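Local atomic coordinates of cytoplasmic protein (Cryptococcus neoformans var. grubii serotype A, PDB entry 7LPO), a protein that probably hydrolyses the beta-glucosidic bond of steryl glucosides, as a sterylglucosidase of glycoside hydrolase family 5 from a pathogenic fungus. Residues A176-C181 / W199-T204; R149-S154 / H205-T210; A283-P286 / L291-G294; P189-F194 / H579-N584; A156-L161 / I166-L171. All coordinates share one frame; numbering follows the deposited sequence.

Interaction 1 of 5, residues A176-C181 / W199-T204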
# COMPACT_ATOMS: atom_id res chain seq x y z
N ALA A 176 16.51 -17.71 -4.94
CA ALA A 176 16.35 -16.95 -3.70
C ALA A 176 15.43 -15.76 -3.89
O ALA A 176 14.86 -15.27 -2.91
CB ALA A 176 17.72 -16.49 -3.21
N ALA A 177 15.27 -15.29 -5.12
CA ALA A 177 14.29 -14.28 -5.47
C ALA A 177 14.01 -14.40 -6.96
O ALA A 177 14.89 -14.79 -7.73
CB ALA A 177 14.77 -12.86 -5.13
N TYR A 178 12.78 -14.06 -7.36
CA TYR A 178 12.40 -14.00 -8.76
C TYR A 178 12.33 -12.53 -9.16
O TYR A 178 11.48 -11.79 -8.65
CB TYR A 178 11.08 -14.69 -9.03
CG TYR A 178 11.12 -16.19 -8.87
CD1 TYR A 178 12.18 -16.93 -9.37
CD2 TYR A 178 10.10 -16.86 -8.20
CE1 TYR A 178 12.24 -18.30 -9.21
CE2 TYR A 178 10.13 -18.24 -8.05
CZ TYR A 178 11.20 -18.94 -8.56
OH TYR A 178 11.25 -20.31 -8.42
N LEU A 179 13.21 -12.11 -10.05
CA LEU A 179 13.24 -10.76 -10.58
C LEU A 179 12.56 -10.75 -11.94
O LEU A 179 12.86 -11.60 -12.79
CB LEU A 179 14.67 -10.26 -10.72
CG LEU A 179 15.37 -9.75 -9.46
CD1 LEU A 179 15.15 -10.66 -8.28
CD2 LEU A 179 16.87 -9.59 -9.76
N HIS A 180 11.68 -9.78 -12.16
CA HIS A 180 11.00 -9.67 -13.43
C HIS A 180 11.98 -9.63 -14.60
O HIS A 180 11.79 -10.30 -15.62
CB HIS A 180 10.12 -8.42 -13.43
CG HIS A 180 9.19 -8.35 -14.59
ND1 HIS A 180 8.43 -7.23 -14.86
CD2 HIS A 180 8.88 -9.25 -15.55
CE1 HIS A 180 7.70 -7.45 -15.94
NE2 HIS A 180 7.95 -8.67 -16.37
N CYS A 181 13.05 -8.85 -14.46
CA CYS A 181 13.98 -8.68 -15.58
C CYS A 181 14.90 -9.88 -15.79
O CYS A 181 15.60 -9.91 -16.81
CB CYS A 181 14.81 -7.41 -15.37
SG CYS A 181 16.07 -7.55 -14.09
N TRP A 199 5.30 -11.99 -8.09
CA TRP A 199 6.28 -11.18 -7.37
C TRP A 199 6.08 -11.31 -5.87
O TRP A 199 7.05 -11.21 -5.09
CB TRP A 199 6.20 -9.72 -7.81
CG TRP A 199 4.93 -9.03 -7.38
CD1 TRP A 199 3.81 -8.83 -8.13
CD2 TRP A 199 4.67 -8.44 -6.11
NE1 TRP A 199 2.85 -8.17 -7.39
CE2 TRP A 199 3.36 -7.91 -6.15
CE3 TRP A 199 5.42 -8.30 -4.93
CZ2 TRP A 199 2.78 -7.28 -5.06
CZ3 TRP A 199 4.84 -7.66 -3.85
CH2 TRP A 199 3.54 -7.16 -3.93
N GLY A 200 4.84 -11.54 -5.44
CA GLY A 200 4.53 -11.58 -4.02
C GLY A 200 5.09 -12.79 -3.30
O GLY A 200 5.32 -12.74 -2.09
N THR A 201 5.32 -13.89 -4.03
CA THR A 201 5.92 -15.08 -3.43
C THR A 201 7.37 -14.86 -3.00
O THR A 201 7.94 -15.70 -2.28
CB THR A 201 5.86 -16.27 -4.40
OG1 THR A 201 6.74 -16.07 -5.52
CG2 THR A 201 4.44 -16.49 -4.89
N ASN A 202 8.00 -13.76 -3.43
CA ASN A 202 9.35 -13.48 -2.97
C ASN A 202 9.41 -13.38 -1.46
O ASN A 202 10.44 -13.70 -0.87
CB ASN A 202 9.87 -12.21 -3.65
CG ASN A 202 10.38 -12.48 -5.07
OD1 ASN A 202 11.18 -13.38 -5.30
ND2 ASN A 202 9.89 -11.72 -6.03
N TYR A 203 8.31 -13.00 -0.81
CA TYR A 203 8.31 -12.95 0.66
C TYR A 203 8.61 -14.30 1.28
O TYR A 203 9.08 -14.36 2.43
CB TYR A 203 6.96 -12.45 1.20
CG TYR A 203 6.74 -10.96 1.09
CD1 TYR A 203 7.56 -10.05 1.77
CD2 TYR A 203 5.71 -10.46 0.32
CE1 TYR A 203 7.36 -8.68 1.67
CE2 TYR A 203 5.49 -9.10 0.21
CZ TYR A 203 6.32 -8.21 0.88
OH TYR A 203 6.10 -6.85 0.75
N THR A 204 8.35 -15.39 0.56
CA THR A 204 8.58 -16.74 1.07
C THR A 204 9.64 -17.47 0.26
O THR A 204 9.64 -18.70 0.18
CB THR A 204 7.27 -17.54 1.09
OG1 THR A 204 6.67 -17.58 -0.21
CG2 THR A 204 6.27 -16.92 2.06
O HOH W 1 13.15 -13.40 -1.81
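Ala177 and Asn202 bring the two backbones nearest, CA to CA 5.6 Å, where the extended chain of 176-181 passes a 3-10 turn within 199-204. Asn202 does most of the bridging, and it offers both polar atoms of its amide to the backbone of one residue. Its OD1 accepts from Tyr178 N over 2.7 Å; the bond is nearly straight (169°), and the N-H lies in the carbonyl plane on a lone pair. Its ND2 donates back to Tyr178 O at 3.1 Å, with that oxygen close to the amide plane. A side-chain amide thus imitates the paired N-H and C=O of a neighbouring strand, and the two bonds together hold it against rotation. Both segments belong to the long excursion between helix 159-163 and helix 206-221 of this TIM-barrel glycosidase, and here the excursion is stitched to itself. With CG beside the backbone N (chi1 -80°), Asn202 also lets ND2 make a weak bond to Trp199 O, one turn back. Ala177 CA also packs close to the amide oxygen, 3.2 Å from Asn202 OD1. A water donates to both Ala176 O and Asn202 O, while the Tyr178 ring presents its edge to Thr201 OG1, which is itself hydrogen-bonded to Ile198 O.

Interaction 2 of 5, residues R149-S154 / H205-T210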
# COMPACT_ATOMS: atom_id res chain seq x y z
N ARG A 149 13.84 -3.59 -5.07
CA ARG A 149 13.82 -3.95 -6.49
C ARG A 149 14.73 -5.14 -6.78
O ARG A 149 14.42 -5.99 -7.62
CB ARG A 149 14.26 -2.77 -7.36
CG ARG A 149 13.35 -1.57 -7.36
CD ARG A 149 13.76 -0.58 -8.46
NE ARG A 149 15.11 -0.03 -8.27
CZ ARG A 149 16.04 0.02 -9.22
NH1 ARG A 149 15.79 -0.45 -10.43
NH2 ARG A 149 17.22 0.56 -8.96
N PHE A 150 15.88 -5.19 -6.12
CA PHE A 150 16.88 -6.23 -6.35
C PHE A 150 16.47 -7.57 -5.79
O PHE A 150 17.13 -8.57 -6.10
CB PHE A 150 18.21 -5.71 -5.77
CG PHE A 150 18.43 -4.25 -6.08
CD1 PHE A 150 18.75 -3.85 -7.36
CD2 PHE A 150 18.21 -3.29 -5.12
CE1 PHE A 150 18.89 -2.53 -7.67
CE2 PHE A 150 18.34 -1.95 -5.42
CZ PHE A 150 18.69 -1.57 -6.70
N THR A 151 15.39 -7.63 -5.01
CA THR A 151 14.83 -8.88 -4.52
C THR A 151 13.39 -9.07 -4.98
O THR A 151 12.65 -9.86 -4.38
CB THR A 151 14.94 -8.98 -3.00
OG1 THR A 151 14.55 -7.75 -2.39
CG2 THR A 151 16.38 -9.26 -2.61
N GLY A 152 12.98 -8.36 -6.03
CA GLY A 152 11.75 -8.65 -6.74
C GLY A 152 10.70 -7.55 -6.72
O GLY A 152 9.59 -7.78 -7.22
N GLY A 153 10.99 -6.39 -6.13
CA GLY A 153 9.94 -5.41 -5.89
C GLY A 153 10.36 -3.96 -5.87
O GLY A 153 10.56 -3.35 -6.93
N SER A 154 10.44 -3.39 -4.68
CA SER A 154 10.81 -1.99 -4.50
C SER A 154 11.26 -1.83 -3.06
O SER A 154 10.99 -2.68 -2.21
CB SER A 154 9.65 -1.05 -4.81
OG SER A 154 8.69 -1.03 -3.75
N HIS A 205 10.57 -16.72 -0.34
CA HIS A 205 11.80 -17.29 -0.86
C HIS A 205 12.97 -16.80 -0.01
O HIS A 205 12.84 -15.89 0.82
CB HIS A 205 12.00 -16.92 -2.32
CG HIS A 205 11.17 -17.73 -3.27
ND1 HIS A 205 9.79 -17.67 -3.28
CD2 HIS A 205 11.51 -18.61 -4.24
CE1 HIS A 205 9.32 -18.46 -4.23
NE2 HIS A 205 10.34 -19.05 -4.83
N LEU A 206 14.14 -17.37 -0.26
CA LEU A 206 15.23 -17.35 0.72
C LEU A 206 15.75 -15.94 1.00
O LEU A 206 16.09 -15.62 2.15
CB LEU A 206 16.37 -18.25 0.23
CG LEU A 206 17.65 -18.24 1.06
CD1 LEU A 206 17.33 -18.63 2.49
CD2 LEU A 206 18.72 -19.18 0.49
N ALA A 207 15.83 -15.09 -0.01
CA ALA A 207 16.42 -13.77 0.23
C ALA A 207 15.56 -12.96 1.19
O ALA A 207 16.05 -12.44 2.20
CB ALA A 207 16.62 -13.03 -1.09
N ASN A 208 14.27 -12.82 0.87
CA ASN A 208 13.36 -12.11 1.77
C ASN A 208 13.26 -12.82 3.12
O ASN A 208 13.13 -12.17 4.16
CB ASN A 208 11.97 -12.00 1.15
CG ASN A 208 11.79 -10.72 0.35
OD1 ASN A 208 11.17 -9.77 0.83
ND2 ASN A 208 12.31 -10.70 -0.88
N GLN A 209 13.26 -14.16 3.11
CA GLN A 209 13.14 -14.90 4.36
C GLN A 209 14.31 -14.58 5.28
O GLN A 209 14.15 -14.48 6.50
CB GLN A 209 13.05 -16.40 4.09
CG GLN A 209 11.69 -16.87 3.64
CD GLN A 209 11.71 -18.28 3.08
OE1 GLN A 209 12.66 -18.69 2.41
NE2 GLN A 209 10.64 -19.02 3.34
N THR A 210 15.50 -14.40 4.70
CA THR A 210 16.66 -14.05 5.50
C THR A 210 16.62 -12.59 5.89
O THR A 210 16.75 -12.25 7.08
CB THR A 210 17.94 -14.35 4.72
OG1 THR A 210 18.00 -15.75 4.45
CG2 THR A 210 19.18 -13.94 5.51
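Thr151 OG1 is held by two groups, Ser148 OG and Val146 O, and the same Val146 O is hydrogen-bonded to Asn208 ND2. One carbonyl of the loop that follows strand 137-143 therefore gathers a side chain from each segment. In a TIM barrel the loops after the strands line the catalytic end, and this one is packed here against the first turn of helix 206-221. The direct contact is small and buried. Thr151 and Asn208 run across each other at a slant, with ND2 of Asn208 3.8 Å from CB of Thr151. The same ND2 is 3.6 Å from Thr151 O, and this is packing rather than a hydrogen bond; the bond of ND2 goes to Val146 O. At the other end of the amide, Asn208 OD1 takes a bond from Trp212 NE1 one helical turn on, so both ends of the group have partners and its rotation is fixed. The threonine splits its two branches between different neighbours. OG1 lies between the backbone N and the carbonyl carbon (chi1 45°), facing its polar partners, while CG2 is directed to the methyl of Ala207, CG2 to CB 4.1 Å. Leu161 of helix 159-163 also touches the threonine side chain. Within the helix, Leu206 O receives both the backbone N of Thr210, at 2.9 Å, and Thr210 OG1, at 3.0 Å. The two donors arrive from opposite faces of the plane of that carbonyl.

Interaction 3 of 5, residues A283-P286 / L291-G294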
# COMPACT_ATOMS: atom_id res chain seq x y z
N ALA A 283 10.51 -27.49 7.52
CA ALA A 283 10.48 -28.54 6.51
C ALA A 283 9.24 -28.47 5.62
O ALA A 283 9.13 -29.25 4.68
CB ALA A 283 10.56 -29.91 7.17
N VAL A 284 8.32 -27.56 5.89
CA VAL A 284 7.07 -27.51 5.14
C VAL A 284 6.64 -26.07 4.91
O VAL A 284 6.99 -25.17 5.67
CB VAL A 284 5.95 -28.29 5.87
CG1 VAL A 284 6.33 -29.75 6.02
CG2 VAL A 284 5.70 -27.67 7.24
N ILE A 285 5.87 -25.87 3.84
CA ILE A 285 5.09 -24.66 3.65
C ILE A 285 3.71 -24.90 4.25
O ILE A 285 3.02 -25.85 3.83
CB ILE A 285 4.97 -24.30 2.17
CG1 ILE A 285 6.30 -23.73 1.64
CG2 ILE A 285 3.84 -23.29 1.96
CD1 ILE A 285 6.42 -23.76 0.15
N PRO A 286 3.26 -24.09 5.20
CA PRO A 286 1.95 -24.35 5.82
C PRO A 286 0.81 -24.13 4.84
O PRO A 286 0.87 -23.25 3.97
CB PRO A 286 1.89 -23.35 6.98
CG PRO A 286 2.83 -22.25 6.59
CD PRO A 286 3.89 -22.86 5.71
N LEU A 291 -0.48 -17.34 -0.09
CA LEU A 291 0.12 -17.02 -1.38
C LEU A 291 1.15 -18.09 -1.74
O LEU A 291 2.26 -18.11 -1.20
CB LEU A 291 0.75 -15.64 -1.35
CG LEU A 291 1.31 -15.19 -2.70
CD1 LEU A 291 0.34 -15.51 -3.82
CD2 LEU A 291 1.65 -13.71 -2.68
N LYS A 292 0.77 -18.98 -2.65
CA LYS A 292 1.69 -19.91 -3.27
C LYS A 292 1.44 -19.88 -4.77
O LYS A 292 0.29 -20.02 -5.21
CB LYS A 292 1.52 -21.33 -2.74
CG LYS A 292 1.50 -21.42 -1.23
CD LYS A 292 1.25 -22.85 -0.79
CE LYS A 292 0.02 -22.92 0.11
NZ LYS A 292 0.01 -24.18 0.91
N LYS A 293 2.50 -19.71 -5.55
CA LYS A 293 2.36 -19.71 -6.99
C LYS A 293 3.73 -19.92 -7.60
O LYS A 293 4.72 -19.32 -7.16
CB LYS A 293 1.75 -18.40 -7.51
CG LYS A 293 1.76 -18.31 -9.03
CD LYS A 293 0.62 -17.46 -9.54
CE LYS A 293 0.43 -17.67 -11.03
NZ LYS A 293 -0.54 -16.71 -11.61
N GLY A 294 3.79 -20.77 -8.62
CA GLY A 294 5.04 -21.12 -9.24
C GLY A 294 5.84 -22.03 -8.33
O GLY A 294 5.33 -22.58 -7.35
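Ile285 and Lys292 lie alongside each other but point in opposite directions, each side chain sliding past the other from its own arm of the loop. The contact belongs to an irregular connection between strand 263-267 and strand 294-295, at the periphery of a TIM-barrel glycosidase; it draws together two pieces of chain separated by only four residues. Apolar and polar parts of the lysine are used separately. Its methylene CD rests on the CG2 branch of Ile285 at 3.8 Å, and the ammonium end continues beyond to the backbone, where NZ makes a weak hydrogen bond of 3.3 Å to Pro286 O. The torsions explain this division. Ile285 CG2 is turned anti to its own backbone N and beside the carbonyl carbon, which sends that methyl across to the lysine. The lysine chain, extended at chi2, bends at chi3 (-123°), and the bend swings CE and NZ toward the proline carbonyl, with CE 4.0 Å from Pro286 O. Outside the pair, Lys292 also forms a cation-pi interaction with Trp316, so the ammonium probably gains electrostatic stabilisation from both the indole and the carbonyl. Residues 283-286 touch a neighbouring molecule in the crystal. Beyond Lys292 the chain reaches Gly294, which, at a positive phi of 73°, is joined by backbone hydrogen bonding to Trp316.

Interaction 4 of 5, residues P189-F194 / H579-N584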
# COMPACT_ATOMS: atom_id res chain seq x y z
N PRO A 189 16.06 -13.64 -20.76
CA PRO A 189 14.85 -13.12 -20.11
C PRO A 189 13.67 -13.06 -21.06
O PRO A 189 13.82 -12.75 -22.25
CB PRO A 189 15.26 -11.72 -19.65
CG PRO A 189 16.76 -11.66 -19.78
CD PRO A 189 17.13 -12.63 -20.86
N LYS A 190 12.49 -13.34 -20.52
CA LYS A 190 11.22 -13.15 -21.22
C LYS A 190 10.26 -12.44 -20.28
O LYS A 190 9.29 -13.03 -19.81
CB LYS A 190 10.61 -14.48 -21.68
CG LYS A 190 11.25 -15.10 -22.88
CD LYS A 190 10.85 -16.58 -22.97
CE LYS A 190 10.23 -16.94 -24.32
NZ LYS A 190 8.77 -16.62 -24.41
N PRO A 191 10.52 -11.17 -19.97
CA PRO A 191 9.69 -10.49 -18.96
C PRO A 191 8.20 -10.55 -19.25
O PRO A 191 7.40 -10.65 -18.31
CB PRO A 191 10.20 -9.04 -18.98
CG PRO A 191 10.96 -8.92 -20.28
CD PRO A 191 11.54 -10.28 -20.55
N GLN A 192 7.80 -10.52 -20.53
CA GLN A 192 6.39 -10.59 -20.87
C GLN A 192 5.73 -11.88 -20.41
O GLN A 192 4.50 -11.93 -20.31
CB GLN A 192 6.21 -10.40 -22.39
CG GLN A 192 6.84 -11.50 -23.27
CD GLN A 192 8.36 -11.42 -23.36
OE1 GLN A 192 8.97 -10.38 -23.12
NE2 GLN A 192 8.98 -12.54 -23.70
N ASP A 193 6.52 -12.91 -20.09
CA ASP A 193 5.99 -14.18 -19.59
C ASP A 193 5.93 -14.25 -18.07
O ASP A 193 5.58 -15.30 -17.53
CB ASP A 193 6.84 -15.35 -20.09
CG ASP A 193 6.53 -15.75 -21.53
OD1 ASP A 193 5.64 -15.13 -22.16
OD2 ASP A 193 7.18 -16.70 -22.03
N PHE A 194 6.30 -13.19 -17.37
CA PHE A 194 6.32 -13.18 -15.91
C PHE A 194 4.94 -13.55 -15.36
O PHE A 194 3.96 -12.85 -15.65
CB PHE A 194 6.75 -11.80 -15.42
CG PHE A 194 7.32 -11.77 -14.04
CD1 PHE A 194 8.18 -12.75 -13.60
CD2 PHE A 194 7.01 -10.74 -13.17
CE1 PHE A 194 8.70 -12.72 -12.32
CE2 PHE A 194 7.54 -10.69 -11.90
CZ PHE A 194 8.38 -11.68 -11.47
N HIS A 579 -0.50 0.22 -21.86
CA HIS A 579 -1.18 -1.07 -22.01
C HIS A 579 -0.18 -2.23 -22.06
O HIS A 579 -0.44 -3.31 -21.53
CB HIS A 579 -2.04 -1.09 -23.27
CG HIS A 579 -3.24 -0.21 -23.19
ND1 HIS A 579 -4.06 0.03 -24.27
CD2 HIS A 579 -3.75 0.50 -22.16
CE1 HIS A 579 -5.02 0.86 -23.91
NE2 HIS A 579 -4.87 1.15 -22.63
N GLU A 580 0.94 -2.04 -22.75
CA GLU A 580 1.87 -3.14 -22.96
C GLU A 580 2.49 -3.60 -21.64
O GLU A 580 2.57 -4.80 -21.37
CB GLU A 580 2.95 -2.72 -23.94
CG GLU A 580 3.93 -3.83 -24.28
CD GLU A 580 4.96 -3.41 -25.30
OE1 GLU A 580 4.97 -2.23 -25.71
OE2 GLU A 580 5.76 -4.27 -25.70
N TRP A 581 2.95 -2.67 -20.81
CA TRP A 581 3.66 -3.02 -19.58
C TRP A 581 2.91 -2.61 -18.32
O TRP A 581 3.45 -2.75 -17.22
CB TRP A 581 5.05 -2.39 -19.59
CG TRP A 581 5.88 -2.87 -20.71
CD1 TRP A 581 6.20 -2.17 -21.84
CD2 TRP A 581 6.49 -4.15 -20.84
NE1 TRP A 581 6.98 -2.94 -22.65
CE2 TRP A 581 7.18 -4.16 -22.07
CE3 TRP A 581 6.53 -5.29 -20.04
CZ2 TRP A 581 7.90 -5.27 -22.51
CZ3 TRP A 581 7.24 -6.38 -20.47
CH2 TRP A 581 7.90 -6.37 -21.71
N GLY A 582 1.69 -2.12 -18.45
CA GLY A 582 0.92 -1.76 -17.27
C GLY A 582 1.58 -0.62 -16.51
O GLY A 582 2.06 0.36 -17.10
N ASP A 583 1.62 -0.76 -15.17
CA ASP A 583 2.25 0.22 -14.31
C ASP A 583 3.79 0.15 -14.37
O ASP A 583 4.42 0.87 -13.59
CB ASP A 583 1.81 0.03 -12.85
CG ASP A 583 0.31 0.27 -12.63
OD1 ASP A 583 -0.36 0.89 -13.50
OD2 ASP A 583 -0.19 -0.16 -11.57
N ASN A 584 4.35 -0.68 -15.25
CA ASN A 584 5.80 -0.84 -15.41
C ASN A 584 6.42 -1.47 -14.17
O ASN A 584 7.56 -1.15 -13.81
CB ASN A 584 6.48 0.50 -15.71
CG ASN A 584 5.99 1.12 -16.99
OD1 ASN A 584 6.17 0.55 -18.06
ND2 ASN A 584 5.35 2.28 -16.88
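Trp581 reaches across to Pro191 and Gln192 with the far rim of its indole, and the contact can be read along that side chain. From CB the ring system is carried on CG, placed beside the backbone N and anti to the carbonyl carbon (chi1 -61°); although the CB bond itself does not aim at 189-194, the indole then extends toward it. One face of the ring system is partly covered from within the same segment, for Glu580 CG stands 3.6 Å above the plane, offset toward the rim. His56 stacks with the indole as well. At the outer edge of the six-membered ring, CZ3 meets the backbone N of Gln192 at 4.2 Å, and that nitrogen lies close to the ring plane. The next atom round, CH2, touches Pro191 CG, again at 4.2 Å, and comes 4.4 Å from Gln192 OE1. These are loose van der Waals contacts at the surface. The piece of chain that the indole meets is a short 3-10 turn, closed by Phe194 N to Pro191 O at 2.9 Å and spanned by the salt bridge between Lys190 NZ and Asp193 OD2, also 2.9 Å, in which the ammonium sits above the carboxylate plane. Pro191 O additionally accepts from His180 NE2. The pairing joins the loop after strand 567-570 to the excursion following strand 137-143, two loops that follow barrel strands, and so probably lie at the C-terminal end of the barrel, where a TIM-barrel enzyme has its active site.

Interaction 5 of 5, residues A156-L161 / I166-L171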
# COMPACT_ATOMS: atom_id res chain seq x y z
N ALA A 156 14.45 -1.01 -0.63
CA ALA A 156 15.74 -0.74 -0.01
C ALA A 156 16.86 -0.59 -1.05
O ALA A 156 16.78 -1.15 -2.14
CB ALA A 156 16.09 -1.86 0.96
N PRO A 157 17.90 0.17 -0.72
CA PRO A 157 19.02 0.31 -1.66
C PRO A 157 19.81 -0.98 -1.78
O PRO A 157 19.85 -1.81 -0.88
CB PRO A 157 19.87 1.44 -1.06
CG PRO A 157 19.49 1.50 0.39
CD PRO A 157 18.05 1.04 0.46
N LEU A 158 20.46 -1.13 -2.94
CA LEU A 158 21.18 -2.36 -3.25
C LEU A 158 22.21 -2.72 -2.19
O LEU A 158 22.47 -3.91 -1.95
CB LEU A 158 21.85 -2.23 -4.62
CG LEU A 158 22.79 -3.34 -5.07
CD1 LEU A 158 22.04 -4.64 -5.33
CD2 LEU A 158 23.52 -2.88 -6.32
N TRP A 159 22.82 -1.73 -1.54
CA TRP A 159 23.87 -2.07 -0.60
C TRP A 159 23.35 -2.81 0.62
O TRP A 159 24.16 -3.41 1.34
CB TRP A 159 24.66 -0.82 -0.19
CG TRP A 159 23.88 0.33 0.41
CD1 TRP A 159 23.52 1.48 -0.21
CD2 TRP A 159 23.44 0.45 1.77
NE1 TRP A 159 22.86 2.31 0.67
CE2 TRP A 159 22.80 1.70 1.89
CE3 TRP A 159 23.52 -0.38 2.89
CZ2 TRP A 159 22.24 2.14 3.08
CZ3 TRP A 159 22.96 0.06 4.08
CH2 TRP A 159 22.32 1.30 4.16
N THR A 160 22.03 -2.81 0.88
CA THR A 160 21.53 -3.58 2.01
C THR A 160 21.69 -5.08 1.77
O THR A 160 21.90 -5.84 2.72
CB THR A 160 20.06 -3.26 2.31
OG1 THR A 160 19.24 -3.56 1.17
CG2 THR A 160 19.90 -1.80 2.71
N LEU A 161 21.59 -5.52 0.52
CA LEU A 161 21.84 -6.93 0.21
C LEU A 161 23.26 -7.33 0.58
O LEU A 161 23.49 -8.38 1.20
CB LEU A 161 21.59 -7.19 -1.27
CG LEU A 161 20.15 -7.47 -1.71
CD1 LEU A 161 19.33 -6.22 -1.53
CD2 LEU A 161 20.11 -7.94 -3.16
N ILE A 166 24.69 -11.21 0.98
CA ILE A 166 24.03 -11.85 -0.16
C ILE A 166 24.67 -11.30 -1.42
O ILE A 166 24.88 -10.09 -1.54
CB ILE A 166 22.51 -11.57 -0.14
CG1 ILE A 166 21.82 -12.44 0.91
CG2 ILE A 166 21.90 -11.84 -1.51
CD1 ILE A 166 20.46 -11.94 1.32
N ASP A 167 25.01 -12.20 -2.35
CA ASP A 167 25.50 -11.80 -3.66
C ASP A 167 24.31 -11.58 -4.58
O ASP A 167 23.67 -12.56 -4.99
CB ASP A 167 26.43 -12.86 -4.24
CG ASP A 167 27.25 -12.34 -5.42
OD1 ASP A 167 26.78 -11.39 -6.11
OD2 ASP A 167 28.37 -12.86 -5.67
N PRO A 168 23.98 -10.33 -4.94
CA PRO A 168 22.77 -10.10 -5.75
C PRO A 168 22.73 -10.88 -7.05
O PRO A 168 21.64 -11.22 -7.54
CB PRO A 168 22.79 -8.58 -6.01
CG PRO A 168 23.75 -8.01 -4.97
CD PRO A 168 24.75 -9.09 -4.69
N TYR A 169 23.88 -11.17 -7.65
CA TYR A 169 23.93 -11.84 -8.93
C TYR A 169 23.63 -13.33 -8.85
O TYR A 169 23.50 -13.97 -9.89
CB TYR A 169 25.29 -11.59 -9.56
CG TYR A 169 25.50 -10.11 -9.71
CD1 TYR A 169 24.75 -9.38 -10.61
CD2 TYR A 169 26.41 -9.44 -8.92
CE1 TYR A 169 24.91 -8.02 -10.74
CE2 TYR A 169 26.59 -8.07 -9.05
CZ TYR A 169 25.83 -7.37 -9.96
OH TYR A 169 25.99 -6.01 -10.11
N HIS A 170 23.48 -13.88 -7.64
CA HIS A 170 23.18 -15.30 -7.48
C HIS A 170 21.73 -15.54 -7.06
O HIS A 170 21.35 -16.69 -6.81
CB HIS A 170 24.15 -15.92 -6.48
CG HIS A 170 25.57 -15.90 -6.94
ND1 HIS A 170 26.63 -16.22 -6.12
CD2 HIS A 170 26.11 -15.57 -8.14
CE1 HIS A 170 27.76 -16.09 -6.79
NE2 HIS A 170 27.47 -15.70 -8.02
N LEU A 171 20.91 -14.48 -6.99
CA LEU A 171 19.53 -14.61 -6.55
C LEU A 171 18.74 -15.51 -7.48
O LEU A 171 17.98 -16.37 -7.03
CB LEU A 171 18.88 -13.22 -6.47
CG LEU A 171 19.42 -12.28 -5.39
CD1 LEU A 171 19.04 -10.83 -5.65
CD2 LEU A 171 18.89 -12.76 -4.03
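Leu158, Leu161, Pro168 and Leu171 form the inner shell of this buried contact. The Pro168 ring is gripped by two leucines: CD1 of Leu158 meets Pro168 CG at 3.8 Å, the side chains at about a right angle, and CD2 of Leu161 rests on Pro168 CB at 4.0 Å. The same Leu161 methyl also touches Leu171 CD1, 4.0 Å away, so one branch serves two neighbours. Leu158 gets there with its CG anti to the backbone N (chi1 173°), which carries CD1 out to the proline. Polar closure comes from the backbone, where Ile166 N donates to Leu161 O at 3.1 Å, five residues back along the chain, with the N-H tilted well out of the carbonyl plane. In the next shell, an Asx turn shapes the second segment: Asp167 OD1 accepts from Tyr169 N at 3.3 Å, and Asp167 OD2 is bound by Arg348. In segment 156-161, Thr160 OG1 and Thr160 N both bond to Pro157 O, the hydroxyl nearly along the C=O axis at 2.8 Å, which fixes the turn that carries Leu158 and leads to Leu161. Farther out, Trp62 of helix 61-66 packs on both Leu158 and Pro168. Here a short helix, 159-163, and the chain that leaves it fold back on each other through buried apolar side chains, within the extended loop after strand 137-143 of the TIM barrel.

Interactions 1, 2 and 5 make one continuous cluster, built mostly from the excursion between strand 137-143 and helix 206-221. The centres of interactions 1 and 2 are about 6 Å apart, joined by a probable hydrogen bond from Ala207 N to Ala176 O (3.1 Å). Interaction 5, about 9 Å from interaction 2 between centres, meets it where Phe150 packs on Leu158, and reaches interaction 1 through a probable hydrogen bond from Ala176 N to Leu171 O (2.9 Å). Both 1 and 5 are nested in the loop that interaction 2 closes. Interaction 4 joins interaction 1 through a probable hydrogen bond between His180 NE2 and Pro191 O, 2.8 Å apart; interaction 3 touches only interaction 1, through Leu291 and Lys293 on Gly200 and Thr201.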